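Racemase, putative (Roseobacter denitrificans, PDB 3TCS) binds magnesium and D-alanine in a TIM-barrel fold of the mandelate racemase family and may act as a racemase or hydro-lyase. Local coordinates at residues Ser98-Arg101 against Arg102-Gly106; Lys155-Arg158 against Asp159-Phe163; Thr191-Glu195 against Leu196-Val200. One frame throughout, in Å; residues are numbered along the deposited sequence.

Contact 1 (98-101 with 102-106) is the buried first turns of helix 98-119 in the N-terminal part of the chain, at the subunit interface. Contacts 2 (155-158 with 159-163) and 3 (191-195 with 196-200) are the C-terminal ends of successive barrel helices on the opposite side of the chain's centre, about 35 and 39 Å from contact 1 between centres. Contacts 2 and 3, with centres about 12 Å apart, touch: R158 NH1 lies 2.9 Å from L196 O. None forms the ligand pocket; the side chain of R102 lies about 12 Å from bound D-alanine, that of F163 about 14 Å away.

Contact 1: residues Ser98-Arg101 against Arg102-Gly106; sequences SYLR and RAMAG
The guanidinium of R102 meets S98 at its edge: S98 OG sits in the plane of the group, and NE donates to it over 2.5 Å, a short bond. Y99 presents its ring obliquely to R102 CD, and the guanidinium stands over the ring at a distance that allows at most a weak cation-pi attraction. All this happens on the opening turns of helix 98-119, in the N-terminal part of this mandelate racemase relative, where an i to i+4 pairing of side chains runs alongside the regular backbone bonds. R102 N donates to S98 O at 2.8 Å, so serine and arginine are tied twice, once by backbone and once by side chain. The S98 hydroxyl lies anti to its own backbone N (chi1 -175°), which turns it along the helix toward R102, while the arginine chain runs straight from CG to NE to reach it. Serine suits this buried place as a compact acceptor one helical turn before R102, though the approach is unusually close. The far side of the guanidinium faces the second subunit: NH2 donates to the carbonyl of K94 of that subunit, and its F95 makes a cation-pi contact with the group. Y99 also meets F95 and Y99 of the second subunit. Two residues on, where M104 N donates to L100 O at 2.9 Å, the two side chains cross, and M104 goes on to pack against L85 and V88 of helix 81-91. Leucine supplies a branched carbon and methionine a flexible, polarisable sulfur, and L100 CG rests 3.9 Å from M104 SD.

Contact 2: residues Lys155-Arg158 against Asp159-Phe163; sequences KRLR and DTQGF
R158 and D159 lie side by side and point the same way, joined in a salt bridge between sequence neighbours. The arginine grips side-on, NE and NH2 both reaching D159 OD1, each at 3.1 Å. Its guanidinium plane contains that oxygen, yet the two flat groups are turned 56° apart: NE meets OD1 from above the carboxylate plane, whereas NH2 uses the syn lone pair. This grip depends on the bend in the arginine chain at CG-CD (chi3 71°), which folds the guanidinium back to its neighbour. K155 CG lies over one guanidinium face, toward its rim, and NH1 makes a weak hydrogen bond to L196 O in the next barrel unit. Arginine suits a place where its several N-H groups serve partners in different directions.

T160 turns its hydroxyl back over the helix, with OG1 between the backbone N and the carbonyl carbon (chi1 60°). From there OG1 donates to R156 O at 2.9 Å, while T160 N reaches the same oxygen from the other face of the carbonyl plane. Threonine can thus satisfy its hydroxyl within the exposed last turn.

On another side of the helix end L157 CB meets F163 CD2 at 4.0 Å, and L157 CD2 touches Q161 CG; a large apolar ring suits F163, buried among L157, I336 and I356. G162, with positive phi (89°), ends the helical path; its N makes weak bonds to L157 O and R158 O, and a water bridges R158 O and F163 O. This is a helix C-terminus ended by a positive-phi glycine, within the beta-alpha-beta unit 132-139, 147-161, 165-169 of the TIM barrel.

Contact 3: residues Thr191-Glu195 against Leu196-Val200; sequences TMRRE and LGDDV
M192 and L196 lie side by side, pointing the same way into the buried side of the helix end. M192 CE comes to 3.4 Å from L196 CD2, closer than carbons usually pack, and CE also meets L196 CG. The methionine is bent at both chi2 and chi3, which curls its methyl round onto the leucine instead of letting it run on past. Beneath them the backbone closes a helical turn, L196 N donating to M192 O at 2.8 Å. Flexible methionine can bring its methyl against the branched leucine at a spot where the packing is tight; M192 reaches L154, V168 and L202, and L196 packs on F166.

At the margin of this layer R193, besides packing on L202, acts as a polar clamp. It leaves the helix with CG anti to its backbone N (chi1 177°) and bends twice, returning its guanidinium to the following loop. There NH1 donates in the guanidinium plane to two carbonyls: to G197 O at 2.8 Å, on a lone pair, and to V200 O at 3.1 Å, a nearly straight bond of 168°. NE donates a hydrogen bond to H225 O, so the arginine ties the loop to a more distant part of the chain as well.

The loose side belongs to exposed D198 and R194. D198 crosses R193 at about a right angle, its OD1 3.8 Å from R193 CD, too far from the charged nitrogens for a salt bridge, though it may add some favourable charge. R194 NE donates to E195 OE2 at 2.9 Å, using the anti lone pair, in a salt bridge on the helix surface.

G197 leaves the helix with positive phi, a backbone shape natural to glycine, and makes a weak bond to R193 O. The whole is a glycine-ended helix C-terminus with an arginine-bound loop, leading from helix 184-196 into strand 201-205 of the TIM barrel, the strand that carries the magnesium ligand D205.

Contact 1: residues Ser98-Arg101 against Arg102-Gly106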
ATOM      1  N   SER B  98       0.075  -1.124  -2.820  1.00 10.41           N
ATOM      2  CA  SER B  98       0.013  -1.969  -4.002  1.00  9.35           C
ATOM      3  C   SER B  98      -1.074  -1.763  -5.052  1.00  8.82           C
ATOM      4  O   SER B  98      -0.763  -1.652  -6.233  1.00  6.80           O
ATOM      5  CB  SER B  98      -0.006  -3.435  -3.557  1.00  8.10           C
ATOM      6  OG  SER B  98       0.053  -4.312  -4.669  1.00  8.52           O
ATOM      7  N   TYR B  99      -2.341  -1.727  -4.641  1.00  9.42           N
ATOM      8  CA  TYR B  99      -3.411  -1.606  -5.628  1.00  8.42           C
ATOM      9  C   TYR B  99      -3.319  -0.431  -6.593  1.00  6.87           C
ATOM     10  O   TYR B  99      -3.497  -0.619  -7.796  1.00  8.87           O
ATOM     11  CB  TYR B  99      -4.788  -1.647  -4.949  1.00  5.76           C
ATOM     12  CG  TYR B  99      -5.300  -3.061  -4.749  1.00  6.70           C
ATOM     13  CD1 TYR B  99      -5.563  -3.889  -5.844  1.00  7.53           C
ATOM     14  CD2 TYR B  99      -5.498  -3.580  -3.469  1.00  6.23           C
ATOM     15  CE1 TYR B  99      -6.013  -5.202  -5.669  1.00  8.74           C
ATOM     16  CE2 TYR B  99      -5.945  -4.887  -3.281  1.00  7.42           C
ATOM     17  CZ  TYR B  99      -6.202  -5.693  -4.383  1.00  7.56           C
ATOM     18  OH  TYR B  99      -6.642  -6.982  -4.194  1.00  8.36           O
ATOM     19  N   LEU B 100      -3.033   0.771  -6.101  1.00  7.76           N
ATOM     20  CA  LEU B 100      -2.930   1.911  -7.013  1.00  8.75           C
ATOM     21  C   LEU B 100      -1.805   1.702  -8.033  1.00  9.37           C
ATOM     22  O   LEU B 100      -1.962   2.030  -9.209  1.00  8.22           O
ATOM     23  CB  LEU B 100      -2.678   3.217  -6.248  1.00  9.11           C
ATOM     24  CG  LEU B 100      -2.694   4.490  -7.111  1.00 11.20           C
ATOM     25  CD1 LEU B 100      -4.125   4.841  -7.478  1.00 13.57           C
ATOM     26  CD2 LEU B 100      -2.039   5.647  -6.360  1.00 13.19           C
ATOM     27  N   ARG B 101      -0.672   1.158  -7.588  1.00  9.59           N
ATOM     28  CA  ARG B 101       0.456   0.932  -8.490  1.00 10.05           C
ATOM     29  C   ARG B 101       0.162  -0.187  -9.474  1.00  7.79           C
ATOM     30  O   ARG B 101       0.562  -0.116 -10.633  1.00  7.04           O
ATOM     31  CB  ARG B 101       1.735   0.601  -7.714  1.00 11.57           C
ATOM     32  CG  ARG B 101       2.442   1.811  -7.138  1.00 18.61           C
ATOM     33  CD  ARG B 101       1.667   2.361  -5.987  1.00 21.69           C
ATOM     34  NE  ARG B 101       2.220   3.600  -5.457  1.00 25.17           N
ATOM     35  CZ  ARG B 101       1.591   4.332  -4.548  1.00 24.46           C
ATOM     36  NH1 ARG B 101       0.414   3.925  -4.093  1.00 24.41           N
ATOM     37  NH2 ARG B 101       2.119   5.468  -4.113  1.00 27.01           N
ATOM     38  N   ARG B 102      -0.518  -1.229  -9.008  1.00  7.11           N
ATOM     39  CA  ARG B 102      -0.876  -2.348  -9.879  1.00  8.31           C
ATOM     40  C   ARG B 102      -1.747  -1.839 -11.022  1.00  7.86           C
ATOM     41  O   ARG B 102      -1.650  -2.317 -12.155  1.00  8.33           O
ATOM     42  CB  ARG B 102      -1.665  -3.406  -9.103  1.00  9.31           C
ATOM     43  CG  ARG B 102      -0.855  -4.215  -8.109  1.00 10.67           C
ATOM     44  CD  ARG B 102      -1.772  -5.107  -7.276  1.00 10.67           C
ATOM     45  NE  ARG B 102      -1.015  -5.916  -6.325  1.00 10.49           N
ATOM     46  CZ  ARG B 102      -0.841  -7.230  -6.424  1.00 11.35           C
ATOM     47  NH1 ARG B 102      -1.375  -7.908  -7.439  1.00  9.57           N
ATOM     48  NH2 ARG B 102      -0.124  -7.867  -5.509  1.00 10.75           N
ATOM     49  N   ALA B 103      -2.603  -0.869 -10.708  1.00  8.06           N
ATOM     50  CA  ALA B 103      -3.518  -0.285 -11.690  1.00  8.96           C
ATOM     51  C   ALA B 103      -2.767   0.654 -12.631  1.00  8.09           C
ATOM     52  O   ALA B 103      -2.939   0.598 -13.852  1.00  8.53           O
ATOM     53  CB  ALA B 103      -4.640   0.475 -10.973  1.00  8.82           C
ATOM     54  N   MET B 104      -1.940   1.521 -12.056  1.00  6.55           N
ATOM     55  CA  MET B 104      -1.147   2.455 -12.845  1.00  8.82           C
ATOM     56  C   MET B 104      -0.287   1.701 -13.855  1.00  9.28           C
ATOM     57  O   MET B 104      -0.089   2.163 -14.982  1.00  8.89           O
ATOM     58  CB  MET B 104      -0.225   3.273 -11.940  1.00 11.30           C
ATOM     59  CG  MET B 104      -0.936   4.251 -11.019  1.00 14.60           C
ATOM     60  SD  MET B 104       0.186   4.892  -9.748  1.00 17.90           S
ATOM     61  CE  MET B 104       1.528   5.511 -10.751  1.00 17.92           C
ATOM     62  N   ALA B 105       0.233   0.548 -13.440  1.00  6.74           N
ATOM     63  CA  ALA B 105       1.094  -0.252 -14.306  1.00  8.57           C
ATOM     64  C   ALA B 105       0.403  -0.627 -15.614  1.00  7.93           C
ATOM     65  O   ALA B 105       1.044  -0.717 -16.661  1.00  8.08           O
ATOM     66  CB  ALA B 105       1.549  -1.513 -13.572  1.00  8.29           C
ATOM     67  N   GLY B 106      -0.903  -0.852 -15.542  1.00  7.49           N
ATOM     68  CA  GLY B 106      -1.655  -1.225 -16.727  1.00  7.94           C
ATOM     69  C   GLY B 106      -1.751  -0.095 -17.735  1.00  8.46           C
ATOM     70  O   GLY B 106      -1.657  -0.317 -18.945  1.00  8.55           O
TER

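Contact 2: residues Lys155-Arg158 against Asp159-Phe163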
ATOM      1  N   LYS B 155      15.865 -31.060 -14.408  1.00 11.32           N
ATOM      2  CA  LYS B 155      16.911 -31.703 -15.195  1.00 13.67           C
ATOM      3  C   LYS B 155      16.377 -31.975 -16.601  1.00 12.74           C
ATOM      4  O   LYS B 155      17.093 -31.824 -17.587  1.00 12.45           O
ATOM      5  CB  LYS B 155      17.343 -33.017 -14.533  1.00 15.60           C
ATOM      6  CG  LYS B 155      18.574 -33.654 -15.162  1.00 19.83           C
ATOM      7  CD  LYS B 155      18.990 -34.915 -14.409  1.00 23.01           C
ATOM      8  CE  LYS B 155      20.316 -35.443 -14.937  1.00 25.75           C
ATOM      9  NZ  LYS B 155      20.798 -36.607 -14.152  1.00 28.62           N
ATOM     10  N   ARG B 156      15.112 -32.369 -16.698  1.00 13.26           N
ATOM     11  CA  ARG B 156      14.531 -32.636 -18.005  1.00 14.59           C
ATOM     12  C   ARG B 156      14.419 -31.346 -18.813  1.00 13.63           C
ATOM     13  O   ARG B 156      14.629 -31.349 -20.023  1.00 14.02           O
ATOM     14  CB  ARG B 156      13.170 -33.319 -17.846  1.00 18.08           C
ATOM     15  CG  ARG B 156      13.334 -34.713 -17.260  1.00 24.15           C
ATOM     16  CD  ARG B 156      12.036 -35.490 -17.120  1.00 30.35           C
ATOM     17  NE  ARG B 156      12.314 -36.826 -16.593  1.00 34.67           N
ATOM     18  CZ  ARG B 156      11.386 -37.711 -16.248  1.00 37.59           C
ATOM     19  NH1 ARG B 156      10.099 -37.409 -16.371  1.00 39.07           N
ATOM     20  NH2 ARG B 156      11.747 -38.901 -15.781  1.00 38.90           N
ATOM     21  N   LEU B 157      14.112 -30.241 -18.140  1.00 12.84           N
ATOM     22  CA  LEU B 157      14.007 -28.955 -18.823  1.00 13.48           C
ATOM     23  C   LEU B 157      15.394 -28.485 -19.251  1.00 12.57           C
ATOM     24  O   LEU B 157      15.547 -27.815 -20.268  1.00 13.27           O
ATOM     25  CB  LEU B 157      13.358 -27.918 -17.905  1.00 14.03           C
ATOM     26  CG  LEU B 157      11.864 -28.140 -17.669  1.00 14.65           C
ATOM     27  CD1 LEU B 157      11.398 -27.363 -16.441  1.00 16.52           C
ATOM     28  CD2 LEU B 157      11.098 -27.718 -18.917  1.00 16.04           C
ATOM     29  N   ARG B 158      16.407 -28.838 -18.466  1.00 12.70           N
ATOM     30  CA  ARG B 158      17.777 -28.467 -18.791  1.00 12.01           C
ATOM     31  C   ARG B 158      18.127 -29.112 -20.127  1.00 14.70           C
ATOM     32  O   ARG B 158      18.672 -28.462 -21.021  1.00 13.02           O
ATOM     33  CB  ARG B 158      18.734 -28.986 -17.712  1.00 12.48           C
ATOM     34  CG  ARG B 158      20.206 -28.709 -17.983  1.00 13.90           C
ATOM     35  CD  ARG B 158      21.103 -29.582 -17.108  1.00 16.34           C
ATOM     36  NE  ARG B 158      21.061 -30.979 -17.538  1.00 16.89           N
ATOM     37  CZ  ARG B 158      21.646 -31.987 -16.898  1.00 19.35           C
ATOM     38  NH1 ARG B 158      22.328 -31.773 -15.781  1.00 17.70           N
ATOM     39  NH2 ARG B 158      21.551 -33.215 -17.385  1.00 20.06           N
ATOM     40  N   ASP B 159      17.783 -30.389 -20.263  1.00 15.85           N
ATOM     41  CA  ASP B 159      18.089 -31.137 -21.475  1.00 18.81           C
ATOM     42  C   ASP B 159      17.197 -30.866 -22.682  1.00 19.38           C
ATOM     43  O   ASP B 159      17.657 -30.971 -23.817  1.00 21.62           O
ATOM     44  CB  ASP B 159      18.082 -32.639 -21.180  1.00 21.35           C
ATOM     45  CG  ASP B 159      19.107 -33.036 -20.139  1.00 24.44           C
ATOM     46  OD1 ASP B 159      20.201 -32.431 -20.118  1.00 25.01           O
ATOM     47  OD2 ASP B 159      18.825 -33.961 -19.349  1.00 27.98           O
ATOM     48  N   THR B 160      15.933 -30.519 -22.455  1.00 17.94           N
ATOM     49  CA  THR B 160      15.022 -30.267 -23.572  1.00 18.72           C
ATOM     50  C   THR B 160      14.899 -28.804 -24.004  1.00 17.97           C
ATOM     51  O   THR B 160      14.685 -28.521 -25.185  1.00 17.24           O
ATOM     52  CB  THR B 160      13.598 -30.789 -23.265  1.00 18.56           C
ATOM     53  OG1 THR B 160      13.085 -30.133 -22.098  1.00 19.06           O
ATOM     54  CG2 THR B 160      13.617 -32.292 -23.026  1.00 20.25           C
ATOM     55  N   GLN B 161      15.034 -27.882 -23.053  1.00 15.87           N
ATOM     56  CA  GLN B 161      14.905 -26.449 -23.331  1.00 15.08           C
ATOM     57  C   GLN B 161      16.235 -25.692 -23.387  1.00 13.23           C
ATOM     58  O   GLN B 161      16.307 -24.596 -23.946  1.00 14.07           O
ATOM     59  CB  GLN B 161      14.005 -25.787 -22.280  1.00 16.44           C
ATOM     60  CG  GLN B 161      12.572 -26.303 -22.225  1.00 20.61           C
ATOM     61  CD  GLN B 161      11.803 -26.069 -23.513  1.00 23.96           C
ATOM     62  OE1 GLN B 161      11.904 -25.004 -24.128  1.00 22.67           O
ATOM     63  NE2 GLN B 161      11.017 -27.060 -23.919  1.00 23.84           N
ATOM     64  N   GLY B 162      17.274 -26.264 -22.788  1.00 12.52           N
ATOM     65  CA  GLY B 162      18.579 -25.628 -22.805  1.00 10.40           C
ATOM     66  C   GLY B 162      18.871 -24.663 -21.668  1.00  9.84           C
ATOM     67  O   GLY B 162      19.848 -23.924 -21.730  1.00  9.06           O
ATOM     68  N   PHE B 163      18.030 -24.642 -20.639  1.00 10.19           N
ATOM     69  CA  PHE B 163      18.264 -23.743 -19.506  1.00 10.56           C
ATOM     70  C   PHE B 163      19.599 -24.071 -18.847  1.00 11.41           C
ATOM     71  O   PHE B 163      19.974 -25.244 -18.762  1.00 10.39           O
ATOM     72  CB  PHE B 163      17.171 -23.901 -18.444  1.00 11.67           C
ATOM     73  CG  PHE B 163      15.819 -23.406 -18.868  1.00 11.43           C
ATOM     74  CD1 PHE B 163      15.588 -22.050 -19.063  1.00 12.55           C
ATOM     75  CD2 PHE B 163      14.767 -24.297 -19.035  1.00 12.11           C
ATOM     76  CE1 PHE B 163      14.319 -21.585 -19.415  1.00 13.62           C
ATOM     77  CE2 PHE B 163      13.496 -23.846 -19.387  1.00 13.02           C
ATOM     78  CZ  PHE B 163      13.272 -22.486 -19.577  1.00 11.43           C
TER
HETATM   79  O   HOH W   1      21.293 -26.815 -20.426  1.00 21.98           O

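Contact 3: residues Thr191-Glu195 against Leu196-Val200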
ATOM      1  N   THR B 191      20.903 -31.650  -3.480  1.00 10.42           N
ATOM      2  CA  THR B 191      20.192 -32.383  -4.528  1.00 11.20           C
ATOM      3  C   THR B 191      20.228 -31.652  -5.866  1.00 10.73           C
ATOM      4  O   THR B 191      20.440 -32.268  -6.909  1.00  9.37           O
ATOM      5  CB  THR B 191      18.711 -32.647  -4.141  1.00 12.21           C
ATOM      6  OG1 THR B 191      18.661 -33.552  -3.033  1.00 13.99           O
ATOM      7  CG2 THR B 191      17.949 -33.263  -5.310  1.00 14.65           C
ATOM      8  N   MET B 192      20.011 -30.342  -5.849  1.00 11.20           N
ATOM      9  CA  MET B 192      20.042 -29.580  -7.096  1.00 10.19           C
ATOM     10  C   MET B 192      21.439 -29.585  -7.722  1.00  9.91           C
ATOM     11  O   MET B 192      21.588 -29.775  -8.931  1.00 10.95           O
ATOM     12  CB  MET B 192      19.578 -28.143  -6.855  1.00 10.97           C
ATOM     13  CG  MET B 192      18.074 -28.016  -6.631  1.00 12.31           C
ATOM     14  SD  MET B 192      17.130 -28.692  -8.020  1.00 16.58           S
ATOM     15  CE  MET B 192      17.596 -27.511  -9.288  1.00 18.51           C
ATOM     16  N   ARG B 193      22.469 -29.388  -6.909  1.00 10.24           N
ATOM     17  CA  ARG B 193      23.823 -29.387  -7.449  1.00 10.11           C
ATOM     18  C   ARG B 193      24.196 -30.762  -8.000  1.00  9.99           C
ATOM     19  O   ARG B 193      24.799 -30.876  -9.071  1.00  8.94           O
ATOM     20  CB  ARG B 193      24.839 -28.968  -6.385  1.00  9.14           C
ATOM     21  CG  ARG B 193      26.278 -29.037  -6.891  1.00 11.62           C
ATOM     22  CD  ARG B 193      26.445 -28.218  -8.169  1.00 11.30           C
ATOM     23  NE  ARG B 193      26.410 -26.790  -7.882  1.00 12.46           N
ATOM     24  CZ  ARG B 193      26.231 -25.833  -8.786  1.00 14.05           C
ATOM     25  NH1 ARG B 193      26.057 -26.132 -10.070  1.00 11.12           N
ATOM     26  NH2 ARG B 193      26.233 -24.565  -8.397  1.00 14.74           N
ATOM     27  N   ARG B 194      23.835 -31.810  -7.268  1.00  9.84           N
ATOM     28  CA  ARG B 194      24.138 -33.168  -7.703  1.00  8.57           C
ATOM     29  C   ARG B 194      23.439 -33.514  -9.008  1.00 10.04           C
ATOM     30  O   ARG B 194      24.066 -33.983  -9.955  1.00  7.93           O
ATOM     31  CB  ARG B 194      23.705 -34.186  -6.644  1.00  8.78           C
ATOM     32  CG  ARG B 194      23.890 -35.627  -7.091  1.00 11.99           C
ATOM     33  CD  ARG B 194      23.367 -36.635  -6.075  1.00 12.03           C
ATOM     34  NE  ARG B 194      21.925 -36.542  -5.863  1.00 13.17           N
ATOM     35  CZ  ARG B 194      21.361 -36.124  -4.733  1.00 14.00           C
ATOM     36  NH1 ARG B 194      22.116 -35.752  -3.711  1.00 16.13           N
ATOM     37  NH2 ARG B 194      20.039 -36.090  -4.618  1.00 15.63           N
ATOM     38  N   GLU B 195      22.134 -33.272  -9.047  1.00  9.44           N
ATOM     39  CA  GLU B 195      21.332 -33.611 -10.213  1.00 11.04           C
ATOM     40  C   GLU B 195      21.472 -32.719 -11.438  1.00 11.29           C
ATOM     41  O   GLU B 195      21.440 -33.221 -12.560  1.00 11.75           O
ATOM     42  CB  GLU B 195      19.857 -33.699  -9.812  1.00 11.05           C
ATOM     43  CG  GLU B 195      19.550 -34.786  -8.784  1.00 12.82           C
ATOM     44  CD  GLU B 195      19.987 -36.166  -9.243  1.00 18.91           C
ATOM     45  OE1 GLU B 195      19.728 -36.518 -10.415  1.00 17.42           O
ATOM     46  OE2 GLU B 195      20.583 -36.903  -8.430  1.00 19.23           O
ATOM     47  N   LEU B 196      21.613 -31.411 -11.240  1.00 11.53           N
ATOM     48  CA  LEU B 196      21.738 -30.492 -12.371  1.00 12.19           C
ATOM     49  C   LEU B 196      23.171 -30.310 -12.877  1.00 12.86           C
ATOM     50  O   LEU B 196      23.391 -29.779 -13.969  1.00 12.74           O
ATOM     51  CB  LEU B 196      21.126 -29.132 -12.017  1.00 13.00           C
ATOM     52  CG  LEU B 196      19.595 -29.017 -12.090  1.00 16.24           C
ATOM     53  CD1 LEU B 196      19.137 -29.254 -13.526  1.00 16.92           C
ATOM     54  CD2 LEU B 196      18.941 -30.017 -11.160  1.00 18.25           C
ATOM     55  N   GLY B 197      24.147 -30.741 -12.081  1.00 11.96           N
ATOM     56  CA  GLY B 197      25.531 -30.640 -12.503  1.00 11.49           C
ATOM     57  C   GLY B 197      26.266 -29.380 -12.096  1.00 11.48           C
ATOM     58  O   GLY B 197      25.667 -28.427 -11.601  1.00 10.25           O
ATOM     59  N   ASP B 198      27.576 -29.377 -12.328  1.00 11.99           N
ATOM     60  CA  ASP B 198      28.423 -28.241 -11.976  1.00 13.56           C
ATOM     61  C   ASP B 198      28.421 -27.099 -12.983  1.00 14.24           C
ATOM     62  O   ASP B 198      28.899 -26.008 -12.680  1.00 15.25           O
ATOM     63  CB  ASP B 198      29.875 -28.688 -11.814  1.00 14.56           C
ATOM     64  CG  ASP B 198      30.024 -29.866 -10.891  1.00 16.16           C
ATOM     65  OD1 ASP B 198      29.403 -29.860  -9.811  1.00 17.59           O
ATOM     66  OD2 ASP B 198      30.778 -30.792 -11.249  1.00 19.52           O
ATOM     67  N   ASP B 199      27.902 -27.340 -14.178  1.00 14.80           N
ATOM     68  CA  ASP B 199      27.932 -26.300 -15.197  1.00 16.06           C
ATOM     69  C   ASP B 199      26.665 -25.477 -15.376  1.00 15.33           C
ATOM     70  O   ASP B 199      26.404 -24.965 -16.463  1.00 18.48           O
ATOM     71  CB  ASP B 199      28.359 -26.909 -16.532  1.00 18.68           C
ATOM     72  CG  ASP B 199      29.695 -27.633 -16.436  1.00 22.87           C
ATOM     73  OD1 ASP B 199      30.633 -27.065 -15.841  1.00 24.04           O
ATOM     74  OD2 ASP B 199      29.808 -28.765 -16.956  1.00 27.38           O
ATOM     75  N   VAL B 200      25.879 -25.353 -14.313  1.00 12.90           N
ATOM     76  CA  VAL B 200      24.664 -24.549 -14.359  1.00 12.88           C
ATOM     77  C   VAL B 200      24.625 -23.652 -13.128  1.00 12.46           C
ATOM     78  O   VAL B 200      25.236 -23.959 -12.105  1.00 12.88           O
ATOM     79  CB  VAL B 200      23.380 -25.416 -14.377  1.00 13.28           C
ATOM     80  CG1 VAL B 200      23.363 -26.296 -15.608  1.00 13.13           C
ATOM     81  CG2 VAL B 200      23.285 -26.253 -13.112  1.00 14.83           C
TER